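Local coordinates for RxLR effector protein 54 (Phytophthora infestans, PDB 5L7S) that binds the host autophagy protein ATG8CL through a C-terminal motif and stimulates autophagosome formation in infected plant cells, at residues A[18-24]-A[52-56]; A[66-72]-A[128-134]; A[87-91]-A[103-107]; A[200-204]-A[233-237]. All coordinates share one frame; numbering follows the deposited sequence.

All four contacts are partly buried and join helices or the turns at their ends. Contact 2 lies nearest the chain's centre, about 12 Å centre to centre, and contact 1 farthest, about 31 Å. Contact 1 stays within the proposed first WY-domain, contact 3 within the second. Contact 2 joins the proposed second and third WY-domains, contact 4 the proposed fourth and fifth. Helix 67-75 links three: Ile70 touches Val53 of contact 1, and Tyr71 packs on Phe87 and Leu107 of contact 3. Contact 1 is mainly apolar and aromatic, without a polar bond. Contact 3 adds a surface ion pair. In contact 2 the arginine reaches a carboxylate, in contact 4 a backbone carbonyl.

Contact 1: A[18-24]-A[52-56]; sequences IQSQIHP and LVKDF
Pro24 sits over one face of the Phe56 ring. Its CD lies 3.8 Å from the centroid of that ring and only 3° off the ring normal, a CH-pi contact over the centre. CG and CD of Pro24 both lie against the aromatic carbons, and the two side chains meet at about a right angle. Phe56 has CG anti to its backbone N (chi1 -167°), which carries the ring out from helix 44-60 towards the turn. The His23 ring stands nearly perpendicular to it, with the planes at 89°. The pair is oblique, and its nearest atoms are His23 CD2 and Phe56 CZ, 3.7 Å apart.

Leu52 spreads its two methyls between two isoleucines. CD1 of Leu52 meets Ile18 CG1 at 3.9 Å, the two side chains running past each other in opposite directions. CD2 of Leu52 faces CG2 of Ile22, which crosses it at about a right angle. Pro24 CB also rests on Val53 CG2 at 3.9 Å. Asp55 crosses Ile18 at about a right angle, its OD2 against CG1 and CG2 of Ile18.

Segment 18-24 links helix 9-20 to helix 24-30, inside the proposed first WY-domain. Helix 9-20 closes in a Schellman motif at Gln21, and His23 takes the N-cap position of the next helix. Trp17 and Leu27 also touch Ile22 and Leu52.

The two segments share no polar bond. The seam that binds this turn to helix 44-60 is mainly apolar and aromatic, with the Asp55 carboxylate against Ile18.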
loop_
_atom_site.group_PDB
_atom_site.type_symbol
_atom_site.label_atom_id
_atom_site.label_comp_id
_atom_site.label_asym_id
_atom_site.label_seq_id
_atom_site.Cartn_x
_atom_site.Cartn_y
_atom_site.Cartn_z
ATOM N N ILE A 18 20.875 27.698 -2.294
ATOM C CA ILE A 18 19.739 28.621 -2.193
ATOM C C ILE A 18 19.807 29.667 -3.306
ATOM O O ILE A 18 18.837 29.848 -4.050
ATOM C CB ILE A 18 19.667 29.294 -0.802
ATOM C CG1 ILE A 18 19.401 28.244 0.286
ATOM C CG2 ILE A 18 18.569 30.357 -0.767
ATOM C CD1 ILE A 18 19.851 28.658 1.670
ATOM N N GLN A 19 20.958 30.334 -3.419
ATOM C CA GLN A 19 21.218 31.294 -4.507
ATOM C C GLN A 19 21.025 30.680 -5.892
ATOM O O GLN A 19 20.499 31.336 -6.792
ATOM C CB GLN A 19 22.632 31.873 -4.397
ATOM C CG GLN A 19 22.770 32.932 -3.314
ATOM C CD GLN A 19 24.204 33.170 -2.873
ATOM O OE1 GLN A 19 25.157 32.743 -3.531
ATOM N NE2 GLN A 19 24.363 33.861 -1.751
ATOM N N SER A 20 21.444 29.423 -6.045
ATOM C CA SER A 20 21.300 28.680 -7.303
ATOM C C SER A 20 19.862 28.321 -7.678
ATOM O O SER A 20 19.590 28.042 -8.849
ATOM C CB SER A 20 22.119 27.392 -7.252
ATOM O OG SER A 20 23.492 27.684 -7.095
ATOM N N GLN A 21 18.966 28.302 -6.686
ATOM C CA GLN A 21 17.554 27.948 -6.866
ATOM C C GLN A 21 17.382 26.534 -7.435
ATOM O O GLN A 21 16.502 26.281 -8.269
ATOM C CB GLN A 21 16.832 28.991 -7.728
ATOM C CG GLN A 21 16.990 30.419 -7.231
ATOM C CD GLN A 21 16.078 31.389 -7.956
ATOM O OE1 GLN A 21 15.865 31.277 -9.166
ATOM N NE2 GLN A 21 15.532 32.350 -7.218
ATOM N N ILE A 22 18.244 25.625 -6.978
ATOM C CA ILE A 22 18.181 24.217 -7.363
ATOM C C ILE A 22 16.977 23.567 -6.677
ATOM O O ILE A 22 16.721 23.820 -5.496
ATOM C CB ILE A 22 19.504 23.466 -7.046
ATOM C CG1 ILE A 22 19.514 22.089 -7.720
ATOM C CG2 ILE A 22 19.757 23.332 -5.542
ATOM C CD1 ILE A 22 20.839 21.365 -7.605
ATOM N N HIS A 23 16.227 22.762 -7.429
ATOM C CA HIS A 23 15.005 22.138 -6.914
ATOM C C HIS A 23 15.384 20.933 -6.042
ATOM O O HIS A 23 16.254 20.156 -6.437
ATOM C CB HIS A 23 14.093 21.712 -8.067
ATOM C CG HIS A 23 12.718 21.314 -7.630
ATOM N ND1 HIS A 23 12.344 20.000 -7.466
ATOM C CD2 HIS A 23 11.630 22.056 -7.314
ATOM C CE1 HIS A 23 11.084 19.946 -7.072
ATOM N NE2 HIS A 23 10.627 21.181 -6.971
ATOM N N PRO A 24 14.744 20.768 -4.858
ATOM C CA PRO A 24 15.198 19.694 -3.953
ATOM C C PRO A 24 15.157 18.263 -4.523
ATOM O O PRO A 24 15.995 17.449 -4.139
ATOM C CB PRO A 24 14.263 19.830 -2.741
ATOM C CG PRO A 24 13.767 21.231 -2.796
ATOM C CD PRO A 24 13.644 21.544 -4.254
ATOM N N LEU A 52 17.917 22.842 3.114
ATOM C CA LEU A 52 17.501 23.420 1.828
ATOM C C LEU A 52 15.994 23.328 1.622
ATOM O O LEU A 52 15.378 24.281 1.147
ATOM C CB LEU A 52 18.192 22.744 0.642
ATOM C CG LEU A 52 17.797 23.331 -0.729
ATOM C CD1 LEU A 52 18.419 24.707 -0.930
ATOM C CD2 LEU A 52 18.168 22.412 -1.875
ATOM N N VAL A 53 15.413 22.174 1.939
ATOM C CA VAL A 53 13.974 21.980 1.786
ATOM C C VAL A 53 13.249 23.037 2.614
ATOM O O VAL A 53 12.406 23.754 2.089
ATOM C CB VAL A 53 13.538 20.540 2.167
ATOM C CG1 VAL A 53 12.016 20.421 2.259
ATOM C CG2 VAL A 53 14.084 19.532 1.156
ATOM N N LYS A 54 13.626 23.152 3.888
ATOM C CA LYS A 54 13.087 24.170 4.802
ATOM C C LYS A 54 13.071 25.574 4.180
ATOM O O LYS A 54 12.023 26.217 4.118
ATOM C CB LYS A 54 13.900 24.184 6.105
ATOM C CG LYS A 54 13.335 25.047 7.218
ATOM C CD LYS A 54 14.183 24.914 8.469
ATOM C CE LYS A 54 13.767 25.917 9.536
ATOM N NZ LYS A 54 14.645 25.846 10.736
ATOM N N ASP A 55 14.231 26.026 3.708
ATOM C CA ASP A 55 14.363 27.348 3.083
ATOM C C ASP A 55 13.568 27.471 1.780
ATOM O O ASP A 55 12.955 28.509 1.526
ATOM C CB ASP A 55 15.835 27.677 2.814
ATOM C CG ASP A 55 16.026 29.072 2.243
ATOM O OD1 ASP A 55 16.006 30.047 3.024
ATOM O OD2 ASP A 55 16.185 29.191 1.009
ATOM N N PHE A 56 13.594 26.421 0.962
ATOM C CA PHE A 56 12.862 26.390 -0.312
ATOM C C PHE A 56 11.353 26.551 -0.113
ATOM O O PHE A 56 10.686 27.159 -0.941
ATOM C CB PHE A 56 13.157 25.087 -1.068
ATOM C CG PHE A 56 12.718 25.098 -2.509
ATOM C CD1 PHE A 56 13.562 25.583 -3.505
ATOM C CD2 PHE A 56 11.467 24.601 -2.879
ATOM C CE1 PHE A 56 13.163 25.586 -4.838
ATOM C CE2 PHE A 56 11.063 24.600 -4.211
ATOM C CZ PHE A 56 11.912 25.094 -5.191
#

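Contact 2: A[66-72]-A[128-134]; sequences SDLDIYY and TLRLKDA
Arg130 reaches from the end of helix 122-128 to Asp69 on helix 67-75. Its NH1 gives a hydrogen bond to Asp69 OD1 at 2.7 Å, which is also a salt bridge. The bond is bent, with an N-H...O angle of 142°, and NH1 meets the carboxylate from above its plane. The other edge of the guanidinium holds Asp133. NE and NH2 both bond to Asp133 OD2, side-on and close to the guanidinium plane, with NE the nearer at 2.9 Å. The arginine chain bends at its third torsion (chi3 55°). Three nitrogens of one group are thus shared between two carboxylates, which would fix its rotation.

Asp69 is itself held in place. Its OD2 accepts from Ser66 N at 3.0 Å, while Asp69 N bonds to Ser66 OG at 2.8 Å. This is a capping box at the start of helix 67-75. The helix belongs to the proposed second WY-domain. The turn after helix 122-128, which runs into a 3-10 segment at 131-134, belongs to the third. The salt-bridge network thus ties successive repeats.

Tyr72 makes the second polar link. Its OH donates to Leu129 O at 2.7 Å, a backbone carbonyl near the helix end. Arg130 O and Asp133 CB lie over the same face of the ring; Tyr71 lies over the other. Asp133 CB is 4.1 Å from the Tyr72 centroid, a CH-pi contact. Ala134 CB touches Tyr72 CE1. Leu68 CD1 packs against the aliphatic chain of Arg130, 3.9 Å from Arg130 CD. Met143 of helix 142-155 touches both Leu68 and Tyr72.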
loop_
_atom_site.group_PDB
_atom_site.type_symbol
_atom_site.label_atom_id
_atom_site.label_comp_id
_atom_site.label_asym_id
_atom_site.label_seq_id
_atom_site.Cartn_x
_atom_site.Cartn_y
_atom_site.Cartn_z
ATOM N N SER A 66 5.876 19.713 -1.488
ATOM C CA SER A 66 4.914 19.334 -0.443
ATOM C C SER A 66 5.401 18.262 0.525
ATOM O O SER A 66 6.459 17.667 0.340
ATOM C CB SER A 66 3.604 18.853 -1.083
ATOM O OG SER A 66 3.746 17.556 -1.642
ATOM N N ASP A 67 4.602 18.042 1.568
ATOM C CA ASP A 67 4.788 16.914 2.480
ATOM C C ASP A 67 4.757 15.596 1.714
ATOM O O ASP A 67 5.610 14.733 1.929
ATOM C CB ASP A 67 3.701 16.894 3.570
ATOM C CG ASP A 67 3.909 17.960 4.636
ATOM O OD1 ASP A 67 4.817 18.801 4.500
ATOM O OD2 ASP A 67 3.157 17.961 5.630
ATOM N N LEU A 68 3.783 15.455 0.816
ATOM C CA LEU A 68 3.641 14.235 0.025
ATOM C C LEU A 68 4.785 14.046 -0.976
ATOM O O LEU A 68 5.291 12.924 -1.117
ATOM C CB LEU A 68 2.282 14.195 -0.681
ATOM C CG LEU A 68 1.044 14.174 0.226
ATOM C CD1 LEU A 68 -0.204 13.970 -0.621
ATOM C CD2 LEU A 68 1.132 13.106 1.312
ATOM N N ASP A 69 5.197 15.128 -1.645
ATOM C CA ASP A 69 6.418 15.119 -2.475
ATOM C C ASP A 69 7.582 14.537 -1.676
ATOM O O ASP A 69 8.285 13.639 -2.156
ATOM C CB ASP A 69 6.812 16.535 -2.942
ATOM C CG ASP A 69 5.878 17.110 -4.005
ATOM O OD1 ASP A 69 5.184 16.346 -4.710
ATOM O OD2 ASP A 69 5.854 18.354 -4.137
ATOM N N ILE A 70 7.764 15.043 -0.455
ATOM C CA ILE A 70 8.808 14.553 0.441
ATOM C C ILE A 70 8.569 13.092 0.812
ATOM O O ILE A 70 9.493 12.289 0.748
ATOM C CB ILE A 70 8.929 15.412 1.723
ATOM C CG1 ILE A 70 9.430 16.823 1.381
ATOM C CG2 ILE A 70 9.883 14.768 2.730
ATOM C CD1 ILE A 70 9.127 17.861 2.445
ATOM N N TYR A 71 7.341 12.750 1.197
ATOM C CA TYR A 71 7.035 11.390 1.655
ATOM C C TYR A 71 7.269 10.351 0.564
ATOM O O TYR A 71 7.934 9.340 0.794
ATOM C CB TYR A 71 5.595 11.282 2.171
ATOM C CG TYR A 71 5.283 9.965 2.866
ATOM C CD1 TYR A 71 5.871 9.646 4.088
ATOM C CD2 TYR A 71 4.398 9.041 2.305
ATOM C CE1 TYR A 71 5.591 8.445 4.731
ATOM C CE2 TYR A 71 4.110 7.836 2.940
ATOM C CZ TYR A 71 4.708 7.540 4.153
ATOM O OH TYR A 71 4.426 6.350 4.793
ATOM N N TYR A 72 6.738 10.607 -0.623
ATOM C CA TYR A 72 6.798 9.617 -1.690
ATOM C C TYR A 72 8.185 9.503 -2.336
ATOM O O TYR A 72 8.534 8.431 -2.830
ATOM C CB TYR A 72 5.674 9.850 -2.709
ATOM C CG TYR A 72 4.311 9.454 -2.156
ATOM C CD1 TYR A 72 4.041 8.128 -1.822
ATOM C CD2 TYR A 72 3.297 10.398 -1.955
ATOM C CE1 TYR A 72 2.810 7.748 -1.311
ATOM C CE2 TYR A 72 2.057 10.024 -1.445
ATOM C CZ TYR A 72 1.822 8.697 -1.122
ATOM O OH TYR A 72 0.608 8.294 -0.618
ATOM N N THR A 128 -6.037 12.556 -3.683
ATOM C CA THR A 128 -5.623 13.578 -2.721
ATOM C C THR A 128 -4.421 13.048 -1.934
ATOM O O THR A 128 -3.425 13.748 -1.776
ATOM C CB THR A 128 -6.759 13.934 -1.737
ATOM O OG1 THR A 128 -7.900 14.399 -2.466
ATOM C CG2 THR A 128 -6.316 15.014 -0.744
ATOM N N LEU A 129 -4.526 11.800 -1.473
ATOM C CA LEU A 129 -3.453 11.127 -0.728
ATOM C C LEU A 129 -2.286 10.634 -1.592
ATOM O O LEU A 129 -1.259 10.210 -1.055
ATOM C CB LEU A 129 -4.025 9.939 0.046
ATOM C CG LEU A 129 -5.089 10.254 1.096
ATOM C CD1 LEU A 129 -5.685 8.958 1.624
ATOM C CD2 LEU A 129 -4.508 11.084 2.229
ATOM N N ARG A 130 -2.457 10.663 -2.917
ATOM C CA ARG A 130 -1.424 10.288 -3.886
ATOM C C ARG A 130 -0.941 8.850 -3.693
ATOM O O ARG A 130 0.249 8.558 -3.794
ATOM C CB ARG A 130 -0.262 11.289 -3.864
ATOM C CG ARG A 130 -0.555 12.573 -4.617
ATOM C CD ARG A 130 0.575 13.569 -4.452
ATOM N NE ARG A 130 1.864 13.008 -4.855
ATOM C CZ ARG A 130 3.042 13.600 -4.665
ATOM N NH1 ARG A 130 3.124 14.795 -4.085
ATOM N NH2 ARG A 130 4.153 12.989 -5.069
ATOM N N LEU A 131 -1.889 7.950 -3.441
ATOM C CA LEU A 131 -1.563 6.555 -3.153
ATOM C C LEU A 131 -1.061 5.777 -4.368
ATOM O O LEU A 131 -0.404 4.752 -4.194
ATOM C CB LEU A 131 -2.751 5.839 -2.504
ATOM C CG LEU A 131 -3.016 6.264 -1.058
ATOM C CD1 LEU A 131 -4.368 5.757 -0.584
ATOM C CD2 LEU A 131 -1.909 5.786 -0.124
ATOM N N LYS A 132 -1.343 6.260 -5.580
ATOM C CA LYS A 132 -0.723 5.707 -6.798
ATOM C C LYS A 132 0.809 5.752 -6.761
ATOM O O LYS A 132 1.470 4.830 -7.241
ATOM C CB LYS A 132 -1.235 6.423 -8.051
ATOM C CG LYS A 132 -2.655 6.041 -8.420
ATOM C CD LYS A 132 -3.204 6.918 -9.533
ATOM C CE LYS A 132 -4.620 6.503 -9.908
ATOM N NZ LYS A 132 -5.368 7.600 -10.578
ATOM N N ASP A 133 1.361 6.806 -6.159
ATOM C CA ASP A 133 2.817 6.962 -6.018
ATOM C C ASP A 133 3.462 6.013 -4.992
ATOM O O ASP A 133 4.688 5.941 -4.915
ATOM C CB ASP A 133 3.174 8.416 -5.663
ATOM C CG ASP A 133 2.712 9.422 -6.718
ATOM O OD1 ASP A 133 2.661 9.072 -7.918
ATOM O OD2 ASP A 133 2.402 10.571 -6.340
ATOM N N ALA A 134 2.654 5.305 -4.201
ATOM C CA ALA A 134 3.161 4.348 -3.212
ATOM C C ALA A 134 3.760 3.092 -3.837
ATOM O O ALA A 134 4.605 2.444 -3.215
ATOM C CB ALA A 134 2.057 3.960 -2.238
#

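Contact 3: A[87-91]-A[103-107]; sequences FETLR and MEKSL
Met103 lies over the Phe87 ring, and this is the main apolar contact. Its CB sits over one face, 4.0 Å from the Phe87 centroid, as a CH-pi pair. The side chain then bends at chi2 (-58°) and again at chi3, which brings CE back to within 3.6 Å of Phe87 CZ. Met103 SD is above the face more distantly, 4.8 Å from the Phe87 centroid, a Met-aromatic contact. The Leu107 side chain meets that of Phe87 at about a right angle, its CD1 3.6 Å from Phe87 CE2. The aliphatic part of Glu104 also packs, its CG 4.0 Å from Phe87 CB.

Helices 80-91 and 97-106 pair here within the proposed second WY-domain of this tandem-repeat effector. Tyr71 of helix 67-75 touches Phe87, Met103 and Leu107, so the cluster is a shared meeting point of three helices.

The polar contact is an ion pair at the exposed side. Arg91 NH1 bonds to the anti lone pair of Glu104 OE1 at 3.2 Å, with an N-H...O angle of 144°. The arginine is extended from CG to NE, and the guanidinium and carboxylate planes are 56° apart.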
loop_
_atom_site.group_PDB
_atom_site.type_symbol
_atom_site.label_atom_id
_atom_site.label_comp_id
_atom_site.label_asym_id
_atom_site.label_seq_id
_atom_site.Cartn_x
_atom_site.Cartn_y
_atom_site.Cartn_z
ATOM N N PHE A 87 10.377 11.123 11.108
ATOM C CA PHE A 87 9.604 12.351 11.351
ATOM C C PHE A 87 9.423 12.640 12.837
ATOM O O PHE A 87 9.366 13.805 13.235
ATOM C CB PHE A 87 8.244 12.316 10.645
ATOM C CG PHE A 87 8.330 12.039 9.166
ATOM C CD1 PHE A 87 9.345 12.593 8.382
ATOM C CD2 PHE A 87 7.385 11.225 8.552
ATOM C CE1 PHE A 87 9.417 12.328 7.024
ATOM C CE2 PHE A 87 7.455 10.957 7.194
ATOM C CZ PHE A 87 8.471 11.509 6.430
ATOM N N GLU A 88 9.347 11.589 13.650
ATOM C CA GLU A 88 9.402 11.739 15.102
ATOM C C GLU A 88 10.702 12.440 15.505
ATOM O O GLU A 88 10.669 13.450 16.208
ATOM C CB GLU A 88 9.286 10.374 15.791
ATOM C CG GLU A 88 9.291 10.424 17.312
ATOM C CD GLU A 88 8.787 9.138 17.937
ATOM O OE1 GLU A 88 9.575 8.173 18.017
ATOM O OE2 GLU A 88 7.605 9.098 18.351
ATOM N N THR A 89 11.834 11.917 15.029
ATOM C CA THR A 89 13.153 12.488 15.331
ATOM C C THR A 89 13.283 13.951 14.881
ATOM O O THR A 89 13.858 14.763 15.610
ATOM C CB THR A 89 14.303 11.650 14.721
ATOM O OG1 THR A 89 14.230 10.304 15.203
ATOM C CG2 THR A 89 15.664 12.222 15.100
ATOM N N LEU A 90 12.747 14.289 13.707
ATOM C CA LEU A 90 12.789 15.677 13.220
ATOM C C LEU A 90 11.972 16.604 14.105
ATOM O O LEU A 90 12.425 17.696 14.442
ATOM C CB LEU A 90 12.287 15.791 11.779
ATOM C CG LEU A 90 13.104 15.137 10.663
ATOM C CD1 LEU A 90 12.517 15.520 9.310
ATOM C CD2 LEU A 90 14.572 15.519 10.734
ATOM N N ARG A 91 10.778 16.156 14.490
ATOM C CA ARG A 91 9.905 16.930 15.383
ATOM C C ARG A 91 10.557 17.221 16.748
ATOM O O ARG A 91 10.220 18.213 17.391
ATOM C CB ARG A 91 8.564 16.215 15.587
ATOM C CG ARG A 91 7.418 17.150 15.929
ATOM C CD ARG A 91 6.262 16.405 16.570
ATOM N NE ARG A 91 5.158 17.311 16.900
ATOM C CZ ARG A 91 3.953 17.337 16.323
ATOM N NH1 ARG A 91 3.603 16.482 15.359
ATOM N NH2 ARG A 91 3.064 18.233 16.740
ATOM N N MET A 103 4.879 17.072 8.643
ATOM C CA MET A 103 4.823 15.710 8.111
ATOM C C MET A 103 3.874 14.846 8.934
ATOM O O MET A 103 2.935 14.263 8.390
ATOM C CB MET A 103 6.215 15.066 8.111
ATOM C CG MET A 103 7.223 15.657 7.130
ATOM S SD MET A 103 6.755 15.645 5.386
ATOM C CE MET A 103 6.130 13.978 5.160
ATOM N N GLU A 104 4.111 14.791 10.244
ATOM C CA GLU A 104 3.281 13.991 11.151
ATOM C C GLU A 104 1.799 14.342 11.055
ATOM O O GLU A 104 0.953 13.449 11.087
ATOM C CB GLU A 104 3.761 14.115 12.597
ATOM C CG GLU A 104 5.143 13.515 12.820
ATOM C CD GLU A 104 5.345 12.925 14.200
ATOM O OE1 GLU A 104 4.813 13.481 15.184
ATOM O OE2 GLU A 104 6.056 11.901 14.296
ATOM N N LYS A 105 1.498 15.633 10.919
ATOM C CA LYS A 105 0.124 16.092 10.694
ATOM C C LYS A 105 -0.419 15.583 9.359
ATOM O O LYS A 105 -1.535 15.072 9.298
ATOM C CB LYS A 105 0.036 17.622 10.736
ATOM C CG LYS A 105 -1.391 18.152 10.741
ATOM C CD LYS A 105 -1.428 19.669 10.687
ATOM C CE LYS A 105 -2.832 20.180 10.403
ATOM N NZ LYS A 105 -2.840 21.646 10.140
ATOM N N SER A 106 0.378 15.717 8.301
ATOM C CA SER A 106 -0.004 15.208 6.976
ATOM C C SER A 106 -0.221 13.690 6.898
ATOM O O SER A 106 -0.901 13.236 5.986
ATOM C CB SER A 106 1.008 15.636 5.906
ATOM O OG SER A 106 0.742 16.955 5.469
ATOM N N LEU A 107 0.347 12.922 7.835
ATOM C CA LEU A 107 0.201 11.455 7.869
ATOM C C LEU A 107 -0.603 10.904 9.056
ATOM O O LEU A 107 -0.602 9.691 9.284
ATOM C CB LEU A 107 1.593 10.806 7.881
ATOM C CG LEU A 107 2.607 11.268 6.833
ATOM C CD1 LEU A 107 3.888 10.472 6.985
ATOM C CD2 LEU A 107 2.058 11.128 5.425
#

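Contact 4: A[200-204]-A[233-237]; sequences DKLER and RILRL
Arg204 NH1 donates to the backbone oxygen of Ile234 at 3.0 Å. The bond is fairly straight, 151° at the hydrogen, and the nitrogen lies nearly in line with the carbonyl (C=O...N 170°). The guanidinium gets there by a bend at chi3 (-59°). Arg236 CD lies over one face of this group, 3.4 Å from Arg204 NH1. The backbone of Lys201 lies over the opposite face, so the group is sandwiched.

Ile234 packs against two acidic side chains. Its CG1 is 3.9 Å from Asp200 OD2, and its CG2 is 3.5 Å from Glu203 OE1. Asp200 meets it at about a right angle.

Both acids are positioned from further out. Asp200 OD1 pairs with Arg190, which also touches Ile234. Glu203 bonds to His187 through OE2 and to Trp221 through OE1. Helix 196-207 belongs to the proposed fourth WY-domain and helix 228-235 to the fifth, so this seam joins neighbouring repeats. Met250 and Trp254 of helix 249-266 pack behind Leu235.

Three positive side chains lie close together towards the surface. Arg204 NH2 and Arg236 NH1 are 3.4 Å apart, and Lys201 NZ is 4.2 Å from Arg236 NH1. Glu239 makes a long, weak ion pair with Arg236 NE. The Ile234 carbonyl, which accepts from Arg204 NH1 at the end of helix 228-235, would partly offset the charge of Arg204.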
loop_
_atom_site.group_PDB
_atom_site.type_symbol
_atom_site.label_atom_id
_atom_site.label_comp_id
_atom_site.label_asym_id
_atom_site.label_seq_id
_atom_site.Cartn_x
_atom_site.Cartn_y
_atom_site.Cartn_z
ATOM N N ASP A 200 -12.475 -11.009 -1.004
ATOM C CA ASP A 200 -12.850 -12.331 -1.530
ATOM C C ASP A 200 -13.568 -12.229 -2.877
ATOM O O ASP A 200 -13.363 -13.062 -3.754
ATOM C CB ASP A 200 -13.723 -13.104 -0.521
ATOM C CG ASP A 200 -12.923 -13.668 0.666
ATOM O OD1 ASP A 200 -11.706 -13.385 0.793
ATOM O OD2 ASP A 200 -13.520 -14.407 1.485
ATOM N N LYS A 201 -14.390 -11.199 -3.034
ATOM C CA LYS A 201 -15.064 -10.926 -4.300
ATOM C C LYS A 201 -14.052 -10.575 -5.393
ATOM O O LYS A 201 -14.135 -11.098 -6.500
ATOM C CB LYS A 201 -16.083 -9.796 -4.120
ATOM C CG LYS A 201 -17.054 -9.628 -5.271
ATOM C CD LYS A 201 -18.414 -9.138 -4.785
ATOM C CE LYS A 201 -19.259 -10.280 -4.233
ATOM N NZ LYS A 201 -20.648 -9.856 -3.910
ATOM N N LEU A 202 -13.095 -9.708 -5.071
ATOM C CA LEU A 202 -12.022 -9.357 -6.009
ATOM C C LEU A 202 -11.143 -10.556 -6.384
ATOM O O LEU A 202 -10.750 -10.685 -7.543
ATOM C CB LEU A 202 -11.145 -8.227 -5.458
ATOM C CG LEU A 202 -11.786 -6.841 -5.348
ATOM C CD1 LEU A 202 -10.786 -5.845 -4.777
ATOM C CD2 LEU A 202 -12.315 -6.355 -6.690
ATOM N N GLU A 203 -10.841 -11.425 -5.418
ATOM C CA GLU A 203 -10.112 -12.664 -5.714
ATOM C C GLU A 203 -10.838 -13.484 -6.783
ATOM O O GLU A 203 -10.211 -13.952 -7.730
ATOM C CB GLU A 203 -9.877 -13.513 -4.453
ATOM C CG GLU A 203 -8.878 -12.897 -3.477
ATOM C CD GLU A 203 -8.184 -13.894 -2.550
ATOM O OE1 GLU A 203 -8.516 -15.102 -2.548
ATOM O OE2 GLU A 203 -7.281 -13.455 -1.803
ATOM N N ARG A 204 -12.153 -13.627 -6.648
ATOM C CA ARG A 204 -12.952 -14.334 -7.648
ATOM C C ARG A 204 -12.934 -13.613 -9.000
ATOM O O ARG A 204 -12.704 -14.244 -10.029
ATOM C CB ARG A 204 -14.390 -14.540 -7.162
ATOM C CG ARG A 204 -14.497 -15.481 -5.969
ATOM C CD ARG A 204 -15.909 -16.023 -5.776
ATOM N NE ARG A 204 -16.903 -14.967 -5.568
ATOM C CZ ARG A 204 -17.087 -14.282 -4.435
ATOM N NH1 ARG A 204 -16.349 -14.510 -3.344
ATOM N NH2 ARG A 204 -18.038 -13.350 -4.388
ATOM N N ARG A 233 -14.412 -21.728 0.720
ATOM C CA ARG A 233 -15.241 -20.617 1.205
ATOM C C ARG A 233 -15.039 -19.331 0.395
ATOM O O ARG A 233 -16.013 -18.652 0.083
ATOM C CB ARG A 233 -14.972 -20.355 2.697
ATOM C CG ARG A 233 -16.164 -19.814 3.478
ATOM C CD ARG A 233 -15.985 -19.986 4.984
ATOM N NE ARG A 233 -15.893 -21.405 5.367
ATOM C CZ ARG A 233 -14.823 -22.033 5.875
ATOM N NH1 ARG A 233 -13.673 -21.401 6.124
ATOM N NH2 ARG A 233 -14.912 -23.333 6.156
ATOM N N ILE A 234 -13.788 -19.004 0.056
ATOM C CA ILE A 234 -13.475 -17.821 -0.772
ATOM C C ILE A 234 -14.144 -17.936 -2.137
ATOM O O ILE A 234 -14.750 -16.981 -2.623
ATOM C CB ILE A 234 -11.950 -17.633 -0.988
ATOM C CG1 ILE A 234 -11.238 -17.302 0.332
ATOM C CG2 ILE A 234 -11.671 -16.519 -1.999
ATOM C CD1 ILE A 234 -9.723 -17.431 0.274
ATOM N N LEU A 235 -14.025 -19.115 -2.743
ATOM C CA LEU A 235 -14.579 -19.377 -4.075
ATOM C C LEU A 235 -16.103 -19.527 -4.078
ATOM O O LEU A 235 -16.723 -19.467 -5.143
ATOM C CB LEU A 235 -13.932 -20.630 -4.676
ATOM C CG LEU A 235 -12.411 -20.551 -4.860
ATOM C CD1 LEU A 235 -11.822 -21.932 -5.109
ATOM C CD2 LEU A 235 -12.050 -19.581 -5.976
ATOM N N ARG A 236 -16.690 -19.729 -2.894
ATOM C CA ARG A 236 -18.139 -19.833 -2.709
ATOM C C ARG A 236 -18.709 -20.958 -3.572
ATOM O O ARG A 236 -19.667 -20.776 -4.325
ATOM C CB ARG A 236 -18.832 -18.467 -2.915
ATOM C CG ARG A 236 -18.699 -17.564 -1.689
ATOM C CD ARG A 236 -19.055 -16.107 -1.931
ATOM N NE ARG A 236 -20.493 -15.838 -1.880
ATOM C CZ ARG A 236 -21.049 -14.621 -1.866
ATOM N NH1 ARG A 236 -20.306 -13.514 -1.885
ATOM N NH2 ARG A 236 -22.374 -14.506 -1.826
ATOM N N LEU A 237 -18.082 -22.127 -3.439
ATOM C CA LEU A 237 -18.457 -23.330 -4.188
ATOM C C LEU A 237 -19.666 -24.052 -3.587
ATOM O O LEU A 237 -20.257 -24.916 -4.237
ATOM C CB LEU A 237 -17.261 -24.287 -4.297
ATOM C CG LEU A 237 -16.075 -23.759 -5.125
ATOM C CD1 LEU A 237 -14.844 -24.642 -4.973
ATOM C CD2 LEU A 237 -16.449 -23.615 -6.594
#